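Local coordinates for teichoic acid biosynthesis protein F (Staphylococcus epidermidis, PDB 3L7I) that probably takes part in teichoic acid biosynthesis, through a transferase region of the GT-B type built from two Rossmann-like domains, at residues A452-V457 / G653-Y658. Numbering follows the deposited sequence.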
loop_
_atom_site.group_PDB
_atom_site.type_symbol
_atom_site.label_atom_id
_atom_site.label_comp_id
_atom_site.label_asym_id
_atom_site.label_seq_id
_atom_site.Cartn_x
_atom_site.Cartn_y
_atom_site.Cartn_z
ATOM N N ALA A 452 -1.738 37.294 -19.330
ATOM C CA ALA A 452 -2.646 36.149 -19.351
ATOM C C ALA A 452 -2.963 35.686 -20.788
ATOM O O ALA A 452 -2.052 35.363 -21.546
ATOM C CB ALA A 452 -3.911 36.463 -18.575
ATOM N N ASN A 453 -4.241 35.641 -21.160
ATOM C CA ASN A 453 -4.625 35.175 -22.490
ATOM C C ASN A 453 -3.898 35.926 -23.627
ATOM O O ASN A 453 -3.644 35.382 -24.717
ATOM C CB ASN A 453 -6.128 35.328 -22.664
ATOM C CG ASN A 453 -6.711 34.276 -23.571
ATOM O OD1 ASN A 453 -6.015 33.354 -24.004
ATOM N ND2 ASN A 453 -8.003 34.394 -23.855
ATOM N N ASP A 454 -3.547 37.175 -23.344
ATOM C CA ASP A 454 -3.134 38.112 -24.370
ATOM C C ASP A 454 -1.655 38.065 -24.669
ATOM O O ASP A 454 -1.223 38.613 -25.677
ATOM C CB ASP A 454 -3.561 39.533 -23.997
ATOM C CG ASP A 454 -5.068 39.722 -24.084
ATOM O OD1 ASP A 454 -5.740 38.747 -24.495
ATOM O OD2 ASP A 454 -5.581 40.828 -23.760
ATOM N N MET A 455 -0.869 37.419 -23.819
ATOM C CA MET A 455 0.546 37.279 -24.119
ATOM C C MET A 455 0.715 36.377 -25.327
ATOM O O MET A 455 -0.054 35.429 -25.508
ATOM C CB MET A 455 1.290 36.704 -22.936
ATOM C CG MET A 455 1.254 37.604 -21.740
ATOM S SD MET A 455 2.471 37.109 -20.520
ATOM C CE MET A 455 2.092 38.289 -19.213
ATOM N N LYS A 456 1.709 36.670 -26.160
ATOM C CA LYS A 456 1.921 35.855 -27.349
ATOM C C LYS A 456 2.873 34.699 -27.060
ATOM O O LYS A 456 2.582 33.556 -27.414
ATOM C CB LYS A 456 2.407 36.700 -28.529
ATOM C CG LYS A 456 1.996 36.152 -29.910
ATOM C CD LYS A 456 0.469 36.180 -30.139
ATOM C CE LYS A 456 -0.219 34.839 -29.809
ATOM N NZ LYS A 456 -0.138 33.842 -30.926
ATOM N N VAL A 457 3.995 35.002 -26.411
ATOM C CA VAL A 457 4.924 33.970 -25.947
ATOM C C VAL A 457 5.284 34.179 -24.482
ATOM O O VAL A 457 5.284 35.313 -23.994
ATOM C CB VAL A 457 6.234 33.939 -26.761
ATOM C CG1 VAL A 457 6.926 35.298 -26.724
ATOM C CG2 VAL A 457 7.168 32.852 -26.221
ATOM N N GLY A 653 2.794 45.506 -27.779
ATOM C CA GLY A 653 2.663 44.687 -26.587
ATOM C C GLY A 653 2.217 45.555 -25.422
ATOM O O GLY A 653 2.448 45.225 -24.253
ATOM N N PHE A 654 1.600 46.686 -25.772
ATOM C CA PHE A 654 0.941 47.598 -24.848
ATOM C C PHE A 654 -0.485 47.750 -25.343
ATOM O O PHE A 654 -0.727 47.747 -26.546
ATOM C CB PHE A 654 1.610 48.964 -24.900
ATOM C CG PHE A 654 2.849 49.079 -24.053
ATOM C CD1 PHE A 654 3.378 47.973 -23.405
ATOM C CD2 PHE A 654 3.502 50.298 -23.930
ATOM C CE1 PHE A 654 4.528 48.090 -22.628
ATOM C CE2 PHE A 654 4.644 50.419 -23.171
ATOM C CZ PHE A 654 5.156 49.309 -22.513
ATOM N N TYR A 655 -1.435 47.891 -24.429
ATOM C CA TYR A 655 -2.826 48.003 -24.841
ATOM C C TYR A 655 -3.115 49.400 -25.329
ATOM O O TYR A 655 -3.982 49.606 -26.182
ATOM C CB TYR A 655 -3.776 47.684 -23.702
ATOM C CG TYR A 655 -3.771 46.241 -23.267
ATOM C CD1 TYR A 655 -4.326 45.245 -24.064
ATOM C CD2 TYR A 655 -3.245 45.877 -22.030
ATOM C CE1 TYR A 655 -4.339 43.933 -23.649
ATOM C CE2 TYR A 655 -3.260 44.574 -21.616
ATOM C CZ TYR A 655 -3.804 43.613 -22.428
ATOM O OH TYR A 655 -3.796 42.323 -21.981
ATOM N N MET A 656 -2.392 50.367 -24.784
ATOM C CA MET A 656 -2.622 51.738 -25.184
ATOM C C MET A 656 -1.564 52.253 -26.148
ATOM O O MET A 656 -0.506 51.641 -26.337
ATOM C CB MET A 656 -2.708 52.636 -23.967
ATOM C CG MET A 656 -1.487 52.592 -23.109
ATOM S SD MET A 656 -1.162 54.246 -22.479
ATOM C CE MET A 656 -2.815 54.748 -22.014
ATOM N N ASN A 657 -1.868 53.378 -26.781
ATOM C CA ASN A 657 -0.914 53.974 -27.686
ATOM C C ASN A 657 0.037 54.906 -26.944
ATOM O O ASN A 657 -0.190 56.112 -26.845
ATOM C CB ASN A 657 -1.608 54.670 -28.846
ATOM C CG ASN A 657 -0.668 54.911 -29.998
ATOM O OD1 ASN A 657 0.540 55.075 -29.794
ATOM N ND2 ASN A 657 -1.202 54.922 -31.217
ATOM N N TYR A 658 1.100 54.305 -26.418
ATOM C CA TYR A 658 2.100 54.970 -25.582
ATOM C C TYR A 658 2.704 56.232 -26.191
ATOM O O TYR A 658 2.932 57.229 -25.495
ATOM C CB TYR A 658 3.234 53.994 -25.315
ATOM C CG TYR A 658 4.223 54.413 -24.256
ATOM C CD1 TYR A 658 4.059 54.016 -22.941
ATOM C CD2 TYR A 658 5.339 55.164 -24.579
ATOM C CE1 TYR A 658 4.963 54.367 -21.969
ATOM C CE2 TYR A 658 6.258 55.534 -23.612
ATOM C CZ TYR A 658 6.066 55.126 -22.299
ATOM O OH TYR A 658 6.975 55.476 -21.316
#
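Tyr655 and Asp454 carry the whole contact between segments 653-658 and 452-457, and they show how a single phenol-carboxylate hydrogen bond can join two segments from different domains. Along 653-658, Phe654 comes first, its side chain packing on Lys449. The Tyr655 side chain then reaches toward Asp454, while the Tyr655 backbone makes a second link between the loops, a hydrogen bond with Leu448. Its CG stands beside the backbone N and anti to the carbonyl carbon (chi1 -68°), an orientation that carries the ring out to the other segment. The hydroxyl at its end donates a hydrogen bond to the carboxylate: Tyr655 OH lies 2.9 Å from Asp454 OD2. It meets the anti side of that oxygen, 20° out of the carboxylate plane. The two side chains cross at about a right angle, and the carboxylate is turned 64° against the ring, so the flat groups do not stack; OD2 instead sits at the ring edge, near its plane, with Tyr655 CE1 3.3 Å from Asp454 OD2. Asp454 belongs to a short 3-10 turn, in which Met455 N reaches Ala452 O at 3.3 Å. Asp454 OD1 makes a weak hydrogen bond to Ser495 OG, while Leu451 N gives a second, weak bond to the tyrosine hydroxyl. The Tyr655 side chain also touches Tyr488, Ile492 and Ala496 of helix 487-496. Beyond Tyr655 the chain bends away through an inverse gamma turn centred on Asn657, marked by a weak bond from Tyr658 N to Met656 O, 3.1 Å. The 452-457 loop follows strand 438-441 of the seven-stranded parallel sheet, whereas 653-658 lies in the loop between strands 637-640 and 666-667 of the six-stranded one; the bond therefore bridges the two Rossmann-like domains that face each other in the GT-B fold.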